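Local atomic coordinates of ferredoxin component of carbazole 1,9a-dioxygenase (Nocardioides aromaticivorans, PDB entry 3GCE), a protein that carries a Rieske-type [2Fe-2S] cluster and probably passes electrons to the terminal oxygenase of the carbazole 1,9a-dioxygenase system. Residues N49-S52 with Y57-M60; V62-A65 with I70-P73; V76-V81 with P86-C91; D33-V38 with R96-V101; S43-S48 with E66-E71. All coordinates share one frame; numbering follows the deposited sequence.

Interaction 1: residues N49-S52 with Y57-M60; sequences NLCS and YLDM. With FES (Fe2/s2 (inorganic) cluster), chain B.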
# COMPACT_ATOMS: atom_id res chain seq x y z
N ASN A 49 5.13 1.04 -3.13
CA ASN A 49 5.87 0.90 -1.89
C ASN A 49 7.00 1.91 -1.76
O ASN A 49 7.61 2.01 -0.71
CB ASN A 49 6.46 -0.52 -1.75
CG ASN A 49 6.84 -0.85 -0.31
OD1 ASN A 49 6.14 -0.48 0.62
ND2 ASN A 49 7.95 -1.56 -0.14
N LEU A 50 7.30 2.62 -2.84
CA LEU A 50 8.40 3.58 -2.82
C LEU A 50 7.90 4.96 -2.49
O LEU A 50 7.08 5.50 -3.22
CB LEU A 50 9.11 3.65 -4.17
CG LEU A 50 10.41 2.89 -4.32
CD1 LEU A 50 11.51 3.52 -3.41
CD2 LEU A 50 10.16 1.41 -4.05
N CYS A 51 8.44 5.54 -1.43
CA CYS A 51 8.07 6.90 -1.04
C CYS A 51 8.43 7.87 -2.18
O CYS A 51 9.47 7.69 -2.83
CB CYS A 51 8.81 7.30 0.25
SG CYS A 51 8.34 8.91 0.88
N SER A 52 7.59 8.88 -2.43
CA SER A 52 7.91 9.85 -3.48
C SER A 52 8.93 10.91 -3.04
O SER A 52 9.47 11.65 -3.88
CB SER A 52 6.65 10.57 -3.94
OG SER A 52 6.16 11.36 -2.90
N TYR A 57 11.04 2.71 1.84
CA TYR A 57 10.09 1.64 1.58
C TYR A 57 8.95 1.67 2.59
O TYR A 57 9.13 1.42 3.78
CB TYR A 57 10.82 0.26 1.47
CG TYR A 57 11.89 0.37 0.40
CD1 TYR A 57 11.57 0.12 -0.94
CD2 TYR A 57 13.18 0.80 0.71
CE1 TYR A 57 12.53 0.27 -1.96
CE2 TYR A 57 14.16 0.97 -0.33
CZ TYR A 57 13.80 0.68 -1.65
OH TYR A 57 14.70 0.82 -2.69
N LEU A 58 7.77 2.05 2.10
CA LEU A 58 6.65 2.40 2.95
C LEU A 58 6.14 1.27 3.85
O LEU A 58 5.72 1.52 4.97
CB LEU A 58 5.49 2.95 2.11
CG LEU A 58 5.84 4.22 1.32
CD1 LEU A 58 4.63 4.60 0.44
CD2 LEU A 58 6.22 5.40 2.26
N ASP A 59 6.18 0.03 3.37
CA ASP A 59 5.75 -1.11 4.19
C ASP A 59 6.55 -1.28 5.49
O ASP A 59 6.09 -1.95 6.42
CB ASP A 59 5.79 -2.41 3.35
CG ASP A 59 7.18 -3.00 3.23
OD1 ASP A 59 8.08 -2.41 2.61
OD2 ASP A 59 7.35 -4.12 3.73
N MET A 60 7.75 -0.70 5.54
CA MET A 60 8.60 -0.74 6.74
C MET A 60 8.29 0.41 7.70
O MET A 60 8.87 0.48 8.79
CB MET A 60 10.09 -0.70 6.36
CG MET A 60 10.58 -1.80 5.41
SD MET A 60 10.09 -3.42 5.95
CE MET A 60 11.16 -3.58 7.39
FE1 FES B . 9.73 9.09 2.72
FE2 FES B . 11.51 11.16 3.00
S1 FES B . 9.40 11.05 3.82
S2 FES B . 11.78 9.21 2.00
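Asn49 swings its amide clear of its own backbone nitrogen (chi1 -161°), while Asp59 holds its carboxylate carbon between backbone N and carbonyl carbon (chi1 80°), and these torsions bring the two polar groups together obliquely, amide and carboxylate planes well turned against each other. Asn49 OD1 accepts the backbone N of Asp59 at 2.8 Å, in the carbonyl plane and on a lone pair. Asn49 ND2 donates to Asp59 OD1 at 2.9 Å, leaving close to the amide plane but reaching the oxygen from above the carboxylate plane. Both ends of the amide are thus bound to one residue, which fixes its rotation; ND2 has a second acceptor in Glu34 OE2. Alongside, Leu58 N gives a nearly straight bond (173°) to Asn49 O at 2.8 Å, beside the single backbone bridge between Leu50 and Tyr57. The side chains of that bridged pair run side by side, Leu50 CD2 meeting Tyr57 CE1 at 3.4 Å. Nearer the cluster, Leu58 CD2 touches Cys51 CB at 3.8 Å, behind the thiolate of the first Rieske Cys-X-His motif, whose SG binds iron FE1 at 2.3 Å. The loop lies between sheets: Leu58 and Cys51 rest on Phe79 of strand 78-80, whereas Asn49 and Asp59 pack on Met36 of strand 33-40 and Ala27 of strand 26-30.

Interaction 2: residues V62-A65 with I70-P73; sequences VFHA and IECP. With FES (Fe2/s2 (inorganic) cluster), chain B.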
# COMPACT_ATOMS: atom_id res chain seq x y z
N VAL A 62 4.93 2.96 9.47
CA VAL A 62 3.86 2.76 10.46
C VAL A 62 2.51 3.02 9.81
O VAL A 62 2.30 4.09 9.20
CB VAL A 62 4.08 3.65 11.69
CG1 VAL A 62 2.85 3.63 12.65
CG2 VAL A 62 5.34 3.19 12.44
N PHE A 63 1.59 2.05 9.92
CA PHE A 63 0.24 2.25 9.40
C PHE A 63 -0.69 2.79 10.49
O PHE A 63 -0.73 2.25 11.59
CB PHE A 63 -0.31 0.95 8.77
CG PHE A 63 -1.70 1.09 8.22
CD1 PHE A 63 -1.96 1.88 7.10
CD2 PHE A 63 -2.76 0.41 8.82
CE1 PHE A 63 -3.25 1.99 6.59
CE2 PHE A 63 -4.07 0.51 8.32
CZ PHE A 63 -4.31 1.30 7.20
N HIS A 64 -1.42 3.85 10.15
CA HIS A 64 -2.35 4.50 11.04
C HIS A 64 -3.76 4.17 10.57
O HIS A 64 -4.29 4.82 9.67
CB HIS A 64 -2.12 6.02 11.07
CG HIS A 64 -0.76 6.40 11.55
ND1 HIS A 64 -0.49 6.70 12.87
CD2 HIS A 64 0.43 6.50 10.90
CE1 HIS A 64 0.79 6.96 13.01
NE2 HIS A 64 1.38 6.84 11.83
N ALA A 65 -4.36 3.14 11.19
CA ALA A 65 -5.67 2.65 10.75
C ALA A 65 -6.75 3.72 10.89
O ALA A 65 -7.64 3.81 10.06
CB ALA A 65 -6.07 1.36 11.49
N ILE A 70 -0.27 5.62 5.70
CA ILE A 70 1.01 4.95 5.93
C ILE A 70 2.06 6.05 6.15
O ILE A 70 2.13 7.04 5.42
CB ILE A 70 1.41 4.06 4.73
CG1 ILE A 70 2.69 3.26 5.04
CG2 ILE A 70 1.63 4.93 3.46
CD1 ILE A 70 2.54 2.26 6.20
N GLU A 71 2.89 5.86 7.17
CA GLU A 71 3.89 6.85 7.52
C GLU A 71 5.26 6.31 7.11
O GLU A 71 5.63 5.20 7.51
CB GLU A 71 3.83 7.11 9.01
CG GLU A 71 4.92 8.03 9.58
CD GLU A 71 4.75 8.20 11.09
OE1 GLU A 71 4.01 7.40 11.70
OE2 GLU A 71 5.35 9.12 11.68
N CYS A 72 5.98 7.06 6.28
CA CYS A 72 7.28 6.61 5.75
C CYS A 72 8.26 6.41 6.92
O CYS A 72 8.33 7.26 7.82
CB CYS A 72 7.81 7.70 4.81
SG CYS A 72 9.47 7.37 4.14
N PRO A 73 9.04 5.32 6.92
CA PRO A 73 9.96 5.13 8.05
C PRO A 73 11.16 6.10 8.10
O PRO A 73 11.82 6.22 9.15
CB PRO A 73 10.47 3.69 7.86
CG PRO A 73 10.35 3.42 6.40
CD PRO A 73 9.11 4.21 5.94
FE1 FES B . 9.73 9.09 2.72
FE2 FES B . 11.51 11.16 3.00
S1 FES B . 9.40 11.05 3.82
S2 FES B . 11.78 9.21 2.00
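His64 and Glu71 join side chains across the antiparallel hairpin of strands 62-64 and 69-71, which leads directly into the second cluster-binding loop of the Rieske fold. His64 NE2 donates to Glu71 OE1 at 2.7 Å along a fairly straight path (166°). The oxygen lies within the imidazole plane, at the ring edge, but the ring nitrogen approaches it from above the carboxylate plane, the two planes being turned 41° apart. Glu71 reaches this place with an extended chain, CG anti to the backbone nitrogen (chi1 174°), and on the way its CB meets the edge of the imidazole in plane. The same oxygen has a long, weak ion-pair partner in Arg78 NH2. On this face Val62 runs beside Glu71 in the same direction, its CB 3.8 Å from Glu71 OE1.

Behind these side chains the backbones of Val62 and Glu71 form a hydrogen-bonded pair: Glu71 N to Val62 O at 2.8 Å and Val62 N to Glu71 O at 3.1 Å. The next pair, Phe63 with Ile70, is non-hydrogen-bonded and turns to the other face, toward Val38 and Met36 of strand 33-40. Here Ile70 CD1 touches Phe63 CB at 4.1 Å and comes still closer to the Val62 carbonyl. Past Glu71 the chain leaves the strand and delivers Cys72, whose SG binds FE1 of the cluster at 2.2 Å.

Interaction 3: residues V76-V81 with P86-C91; sequences VGRFDV and PTALPC. With FES (Fe2/s2 (inorganic) cluster), chain B.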
# COMPACT_ATOMS: atom_id res chain seq x y z
N VAL A 76 9.21 10.25 7.83
CA VAL A 76 7.86 10.25 8.43
C VAL A 76 6.83 11.16 7.73
O VAL A 76 5.87 11.64 8.34
CB VAL A 76 7.87 10.37 10.00
CG1 VAL A 76 8.61 9.18 10.63
CG2 VAL A 76 8.42 11.73 10.52
N GLY A 77 7.05 11.37 6.43
CA GLY A 77 5.97 11.83 5.56
C GLY A 77 4.83 10.82 5.60
O GLY A 77 5.01 9.70 6.07
N ARG A 78 3.65 11.20 5.10
CA ARG A 78 2.51 10.25 5.07
C ARG A 78 1.78 10.26 3.74
O ARG A 78 1.78 11.27 3.04
CB ARG A 78 1.50 10.53 6.18
CG ARG A 78 2.04 10.35 7.61
CD ARG A 78 0.93 10.43 8.66
NE ARG A 78 1.49 10.42 10.02
CZ ARG A 78 0.77 10.31 11.14
NH1 ARG A 78 -0.55 10.19 11.10
NH2 ARG A 78 1.39 10.32 12.31
N PHE A 79 1.17 9.11 3.41
CA PHE A 79 0.26 8.99 2.26
C PHE A 79 -1.07 8.40 2.68
O PHE A 79 -1.14 7.57 3.60
CB PHE A 79 0.86 8.09 1.17
CG PHE A 79 2.17 8.62 0.61
CD1 PHE A 79 3.39 8.23 1.17
CD2 PHE A 79 2.19 9.45 -0.52
CE1 PHE A 79 4.62 8.70 0.66
CE2 PHE A 79 3.40 9.92 -1.04
CZ PHE A 79 4.62 9.52 -0.44
N ASP A 80 -2.12 8.81 1.98
CA ASP A 80 -3.42 8.17 2.09
C ASP A 80 -3.32 6.84 1.29
O ASP A 80 -3.06 6.84 0.09
CB ASP A 80 -4.49 9.11 1.50
CG ASP A 80 -5.84 8.42 1.32
OD1 ASP A 80 -6.15 7.47 2.11
OD2 ASP A 80 -6.58 8.83 0.39
N VAL A 81 -3.54 5.71 1.97
CA VAL A 81 -3.49 4.39 1.30
C VAL A 81 -4.61 4.13 0.31
O VAL A 81 -4.50 3.22 -0.52
CB VAL A 81 -3.36 3.22 2.30
CG1 VAL A 81 -2.06 3.36 3.12
CG2 VAL A 81 -4.58 3.12 3.23
N PRO A 86 -0.39 12.51 -0.96
CA PRO A 86 0.51 12.88 0.13
C PRO A 86 -0.33 13.57 1.20
O PRO A 86 -1.20 14.37 0.86
CB PRO A 86 1.46 13.87 -0.53
CG PRO A 86 0.63 14.54 -1.60
CD PRO A 86 -0.26 13.41 -2.13
N THR A 87 -0.12 13.24 2.47
CA THR A 87 -0.97 13.79 3.52
C THR A 87 -0.14 14.39 4.69
O THR A 87 -0.71 14.97 5.60
CB THR A 87 -1.97 12.74 4.07
OG1 THR A 87 -1.23 11.64 4.60
CG2 THR A 87 -2.90 12.21 2.97
N ALA A 88 1.19 14.26 4.64
CA ALA A 88 2.07 14.93 5.64
C ALA A 88 3.45 15.18 5.09
O ALA A 88 4.01 14.34 4.40
CB ALA A 88 2.16 14.08 6.94
N LEU A 89 4.01 16.36 5.38
CA LEU A 89 5.37 16.69 4.94
C LEU A 89 6.35 15.71 5.56
O LEU A 89 6.10 15.20 6.64
CB LEU A 89 5.72 18.14 5.37
CG LEU A 89 5.08 19.31 4.59
CD1 LEU A 89 5.32 20.64 5.31
CD2 LEU A 89 5.69 19.38 3.22
N PRO A 90 7.48 15.46 4.88
CA PRO A 90 7.88 16.12 3.65
C PRO A 90 7.33 15.53 2.33
O PRO A 90 7.76 15.96 1.26
CB PRO A 90 9.42 16.05 3.71
CG PRO A 90 9.71 14.80 4.45
CD PRO A 90 8.51 14.51 5.35
N CYS A 91 6.38 14.61 2.39
CA CYS A 91 5.78 14.13 1.15
C CYS A 91 4.89 15.22 0.58
O CYS A 91 4.04 15.75 1.27
CB CYS A 91 5.02 12.82 1.36
SG CYS A 91 6.13 11.59 2.03
FE1 FES B . 9.73 9.09 2.72
FE2 FES B . 11.51 11.16 3.00
S1 FES B . 9.40 11.05 3.82
S2 FES B . 11.78 9.21 2.00
O HOH W 1 5.18 14.26 9.31
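Arg78 O is gripped by two successive backbone amides in a classic beta bulge of the hairpin formed by strands 78-80 and 86-88. Thr87 N gives the firm bond, 2.8 Å and 171°, arriving above the carbonyl plane; the bond from Ala88 N to Arg78 O is weak at 3.4 Å. Arg78 N answers to Ala88 O, and on this face the CB atoms of Arg78 and Ala88 meet. The polar ends turn elsewhere: Arg78 NH1 forms a salt bridge with Glu69, which also hydrogen-bonds Thr87 OG1. On the other face Phe79 is buried. Its ring takes Cys91 SG obliquely, 4.2 Å from the centroid, and its CD2 touches Pro86 CA. Toward the cluster the hairpin opens into the loop around Pro90, which follows a cis peptide. A water lies within hydrogen-bonding distance of both Val76 O and Leu89 O. Gly77, without a side chain, lets Cys91 SG approach its CA to 3.5 Å and carries a CA-H...O contact to Leu89 O. Pro90 CD packs on Gly77 N, and this proline's CG borders the cluster. The Gly77 N itself lies 3.5 Å from the bridging sulfide S1.

Interaction 4: residues D33-V38 with R96-V101; sequences DEVMVV and RAYDVV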
# COMPACT_ATOMS: atom_id res chain seq x y z
N ASP A 33 6.80 -3.89 -10.40
CA ASP A 33 6.59 -2.78 -9.45
C ASP A 33 6.36 -3.26 -8.03
O ASP A 33 5.58 -4.17 -7.80
CB ASP A 33 5.43 -1.88 -9.88
CG ASP A 33 5.68 -1.20 -11.21
OD1 ASP A 33 6.74 -0.55 -11.36
OD2 ASP A 33 4.84 -1.34 -12.11
N GLU A 34 7.01 -2.60 -7.07
CA GLU A 34 6.88 -2.99 -5.69
C GLU A 34 5.68 -2.25 -5.10
O GLU A 34 5.58 -1.00 -5.19
CB GLU A 34 8.14 -2.63 -4.91
CG GLU A 34 8.31 -3.39 -3.61
CD GLU A 34 9.61 -3.04 -2.91
OE1 GLU A 34 10.69 -3.02 -3.56
OE2 GLU A 34 9.57 -2.76 -1.70
N VAL A 35 4.77 -3.03 -4.52
CA VAL A 35 3.48 -2.51 -4.09
C VAL A 35 3.19 -2.83 -2.62
O VAL A 35 3.24 -3.99 -2.20
CB VAL A 35 2.35 -3.05 -4.99
CG1 VAL A 35 1.00 -2.52 -4.53
CG2 VAL A 35 2.59 -2.63 -6.42
N MET A 36 2.92 -1.79 -1.85
CA MET A 36 2.55 -1.95 -0.46
C MET A 36 1.07 -2.29 -0.40
O MET A 36 0.25 -1.58 -0.98
CB MET A 36 2.82 -0.67 0.33
CG MET A 36 2.68 -0.84 1.85
SD MET A 36 1.15 -0.18 2.47
CE MET A 36 1.59 1.50 2.27
N VAL A 37 0.75 -3.36 0.32
CA VAL A 37 -0.62 -3.81 0.49
C VAL A 37 -0.91 -3.82 1.99
O VAL A 37 -0.07 -4.25 2.77
CB VAL A 37 -0.82 -5.20 -0.20
CG1 VAL A 37 -2.19 -5.79 0.08
CG2 VAL A 37 -0.65 -5.02 -1.70
N VAL A 38 -2.09 -3.30 2.37
CA VAL A 38 -2.50 -3.28 3.76
C VAL A 38 -4.01 -3.51 3.90
O VAL A 38 -4.80 -2.96 3.13
CB VAL A 38 -2.02 -1.96 4.46
CG1 VAL A 38 -2.78 -0.74 3.94
CG2 VAL A 38 -2.12 -2.08 5.99
N ARG A 96 1.64 6.20 -6.90
CA ARG A 96 0.63 5.43 -7.65
C ARG A 96 -0.22 4.57 -6.71
O ARG A 96 0.31 3.96 -5.78
CB ARG A 96 1.31 4.54 -8.67
CG ARG A 96 0.34 3.67 -9.49
CD ARG A 96 1.14 2.97 -10.62
NE ARG A 96 1.59 3.94 -11.61
CZ ARG A 96 0.80 4.54 -12.51
NH1 ARG A 96 -0.49 4.22 -12.57
NH2 ARG A 96 1.27 5.45 -13.36
N ALA A 97 -1.54 4.60 -6.92
CA ALA A 97 -2.48 3.73 -6.25
C ALA A 97 -2.79 2.60 -7.21
O ALA A 97 -2.83 2.80 -8.44
CB ALA A 97 -3.76 4.50 -5.90
N TYR A 98 -2.99 1.40 -6.67
CA TYR A 98 -3.24 0.22 -7.50
C TYR A 98 -4.63 -0.31 -7.22
O TYR A 98 -5.02 -0.35 -6.08
CB TYR A 98 -2.23 -0.88 -7.17
CG TYR A 98 -0.88 -0.63 -7.77
CD1 TYR A 98 -0.01 0.31 -7.19
CD2 TYR A 98 -0.45 -1.33 -8.89
CE1 TYR A 98 1.28 0.53 -7.74
CE2 TYR A 98 0.81 -1.11 -9.43
CZ TYR A 98 1.66 -0.19 -8.86
OH TYR A 98 2.90 0.01 -9.43
N ASP A 99 -5.35 -0.74 -8.25
CA ASP A 99 -6.69 -1.28 -8.05
C ASP A 99 -6.58 -2.67 -7.47
O ASP A 99 -5.72 -3.44 -7.88
CB ASP A 99 -7.50 -1.29 -9.35
CG ASP A 99 -7.86 0.12 -9.82
OD1 ASP A 99 -8.09 1.01 -8.95
OD2 ASP A 99 -7.88 0.35 -11.04
N VAL A 100 -7.46 -2.97 -6.51
CA VAL A 100 -7.43 -4.23 -5.77
C VAL A 100 -8.83 -4.75 -5.68
O VAL A 100 -9.77 -3.98 -5.39
CB VAL A 100 -6.99 -4.09 -4.29
CG1 VAL A 100 -6.59 -5.47 -3.69
CG2 VAL A 100 -5.87 -3.12 -4.12
N VAL A 101 -8.95 -6.05 -5.88
CA VAL A 101 -10.18 -6.80 -5.68
C VAL A 101 -9.85 -8.00 -4.77
O VAL A 101 -8.78 -8.61 -4.90
CB VAL A 101 -10.77 -7.22 -7.08
CG1 VAL A 101 -11.52 -8.55 -7.05
CG2 VAL A 101 -11.64 -6.10 -7.66
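A buried patch of the all-beta core, away from the cluster end of the Rieske domain, joins Val35 and Asp33 of the central strand 33-40 to Tyr98, ahead of strand 100-103. The contact is a CH-pi one. Val35 CG2 sits over one face of the Tyr98 ring, 3.6 Å from its centroid and only 15° off the ring normal, shifted somewhat toward the rim on the CZ side. With CG1 anti to the backbone N (chi1 179°), Val35 turns both methyls to the tyrosine: Val35 CG1 touches the ring at Tyr98 CD1, 4.0 Å away. The side chains cross obliquely, one methyl over the face and the other nearer the CG end. Asp33 meets the hydroxyl end of the tyrosine, its side chain crossing at about a right angle, carboxylate and ring planes 55° apart. Asp33 OD1 makes its salt bridge with Lys112, the last modelled residue. Around the pair, Val35 also packs on Val30 and Ala46, while Tyr98 leans on Val109 of strand 106-109, so the ring touches side chains of both three-stranded sheets. The closest approach of Asp33 to the tyrosine is through its methylene, with Asp33 CB 3.2 Å from Tyr98 OH.

Interaction 5: residues S43-S48 with E66-E71; sequences SVYAIS and ESLEIE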
# COMPACT_ATOMS: atom_id res chain seq x y z
N SER A 43 -11.32 -4.37 4.20
CA SER A 43 -10.87 -3.65 3.00
C SER A 43 -9.38 -3.88 2.80
O SER A 43 -8.64 -4.11 3.76
CB SER A 43 -11.16 -2.18 3.12
OG SER A 43 -12.54 -1.97 3.28
N VAL A 44 -8.95 -3.87 1.54
CA VAL A 44 -7.53 -3.99 1.22
C VAL A 44 -7.18 -2.79 0.35
O VAL A 44 -7.95 -2.44 -0.58
CB VAL A 44 -7.24 -5.29 0.43
CG1 VAL A 44 -5.74 -5.44 0.13
CG2 VAL A 44 -7.75 -6.50 1.21
N TYR A 45 -6.03 -2.18 0.65
CA TYR A 45 -5.54 -1.01 -0.09
C TYR A 45 -4.16 -1.31 -0.63
O TYR A 45 -3.42 -2.08 -0.02
CB TYR A 45 -5.45 0.20 0.84
CG TYR A 45 -6.77 0.48 1.49
CD1 TYR A 45 -7.79 1.08 0.77
CD2 TYR A 45 -7.02 0.10 2.81
CE1 TYR A 45 -9.02 1.31 1.34
CE2 TYR A 45 -8.28 0.36 3.40
CZ TYR A 45 -9.25 0.97 2.65
OH TYR A 45 -10.48 1.24 3.18
N ALA A 46 -3.82 -0.70 -1.75
CA ALA A 46 -2.52 -0.97 -2.38
C ALA A 46 -1.99 0.31 -3.00
O ALA A 46 -2.71 0.99 -3.74
CB ALA A 46 -2.67 -2.05 -3.45
N ILE A 47 -0.73 0.66 -2.70
CA ILE A 47 -0.08 1.82 -3.32
C ILE A 47 1.36 1.44 -3.59
O ILE A 47 1.83 0.43 -3.09
CB ILE A 47 -0.17 3.14 -2.46
CG1 ILE A 47 0.47 2.96 -1.06
CG2 ILE A 47 -1.63 3.58 -2.33
CD1 ILE A 47 0.78 4.31 -0.32
N SER A 48 2.04 2.23 -4.41
CA SER A 48 3.48 2.02 -4.61
C SER A 48 4.19 1.97 -3.26
O SER A 48 3.90 2.78 -2.36
CB SER A 48 4.09 3.12 -5.44
OG SER A 48 5.51 2.96 -5.42
N GLU A 66 -6.65 4.57 11.91
CA GLU A 66 -7.70 5.55 12.21
C GLU A 66 -7.83 6.58 11.10
O GLU A 66 -8.93 7.08 10.84
CB GLU A 66 -7.40 6.31 13.51
CG GLU A 66 -6.18 5.81 14.28
CD GLU A 66 -4.81 6.25 13.72
OE1 GLU A 66 -4.81 7.21 12.91
OE2 GLU A 66 -3.75 5.65 14.05
N SER A 67 -6.70 6.93 10.48
CA SER A 67 -6.67 7.93 9.43
C SER A 67 -6.35 7.35 8.04
O SER A 67 -6.31 8.11 7.07
CB SER A 67 -5.67 9.05 9.81
OG SER A 67 -4.33 8.56 9.82
N LEU A 68 -6.16 6.02 7.96
CA LEU A 68 -5.81 5.30 6.71
C LEU A 68 -4.57 5.89 6.01
O LEU A 68 -4.56 6.11 4.78
CB LEU A 68 -7.03 5.17 5.74
CG LEU A 68 -8.20 4.28 6.23
CD1 LEU A 68 -9.40 4.39 5.33
CD2 LEU A 68 -7.81 2.78 6.40
N GLU A 69 -3.56 6.18 6.83
CA GLU A 69 -2.29 6.70 6.36
C GLU A 69 -1.18 5.71 6.64
O GLU A 69 -1.17 5.05 7.69
CB GLU A 69 -1.95 7.99 7.09
CG GLU A 69 -2.82 9.19 6.74
CD GLU A 69 -2.45 10.39 7.59
OE1 GLU A 69 -2.65 10.32 8.81
OE2 GLU A 69 -1.93 11.40 7.05
N ILE A 70 -0.27 5.62 5.70
CA ILE A 70 1.01 4.95 5.93
C ILE A 70 2.06 6.05 6.15
O ILE A 70 2.13 7.04 5.42
CB ILE A 70 1.41 4.06 4.73
CG1 ILE A 70 2.69 3.26 5.04
CG2 ILE A 70 1.63 4.93 3.46
CD1 ILE A 70 2.54 2.26 6.20
N GLU A 71 2.89 5.86 7.17
CA GLU A 71 3.89 6.85 7.52
C GLU A 71 5.26 6.31 7.11
O GLU A 71 5.63 5.20 7.51
CB GLU A 71 3.83 7.11 9.01
CG GLU A 71 4.92 8.03 9.58
CD GLU A 71 4.75 8.20 11.09
OE1 GLU A 71 4.01 7.40 11.70
OE2 GLU A 71 5.35 9.12 11.68
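Two apolar side-chain contacts link strand 43-48 to the turn and strand of 66-71. Leu68 CD2 meets Tyr45 CE2 at 3.9 Å, obliquely to the ring, and Leu68 CD1 reaches Tyr45 OH at 4.0 Å; the two side chains cross at about a right angle, with one leucine methyl by CE2 and the other by the hydroxyl. Further along, Ile47 CD1 touches Ile70 CG2 at 3.9 Å. Ile47 sets CG1 between its backbone N and carbonyl carbon (chi1 59°) and extends the chain from there, which carries CD1 across to the other strand. These contacts lie where the sheet of strands 26-30, 33-40 and 43-48 meets the cluster-bearing sheet of 62-64, 69-71, 78-80 and 86-88. Leu68 and Glu69 together face His64 in a G1 beta bulge, with Leu68 in the left-handed region (phi 54°, psi 44°); its side chain is turned toward Tyr45, with Phe63 and Arg82 also touching it. The polar contact is within segment 66-71: Ser67 OG donates to Glu69 OE1 at 2.6 Å, on the anti side and close to the plane of the carboxylate that also serves Arg78 and Thr87 of the neighbouring hairpin.

In the fold
Interactions 1, 2 and 3 converge on the cluster. Cys51 of interaction 1 and Cys72 of interaction 2 both bind FE1, their SG atoms 3.8 Å apart. Cys91 of interaction 3 lines the cluster pocket, its SG 3.7 Å from Cys51 SG; the other cluster-binding side chains include His53 and His75. The hairpins of interactions 2 and 3 belong to one four-stranded sheet, with a probable hydrogen bond from Cys72 N to Gly77 O (2.8 Å). Interaction 5 joins that sheet to strand 43-48. Leu58 CD1 of interaction 1 reaches Ile47 CD1 of interaction 5 at 3.9 Å. Interaction 4 lies farther off, its centre about 16 Å from that of interaction 3, though Glu34 of its strand probably hydrogen-bonds Asn49 ND2.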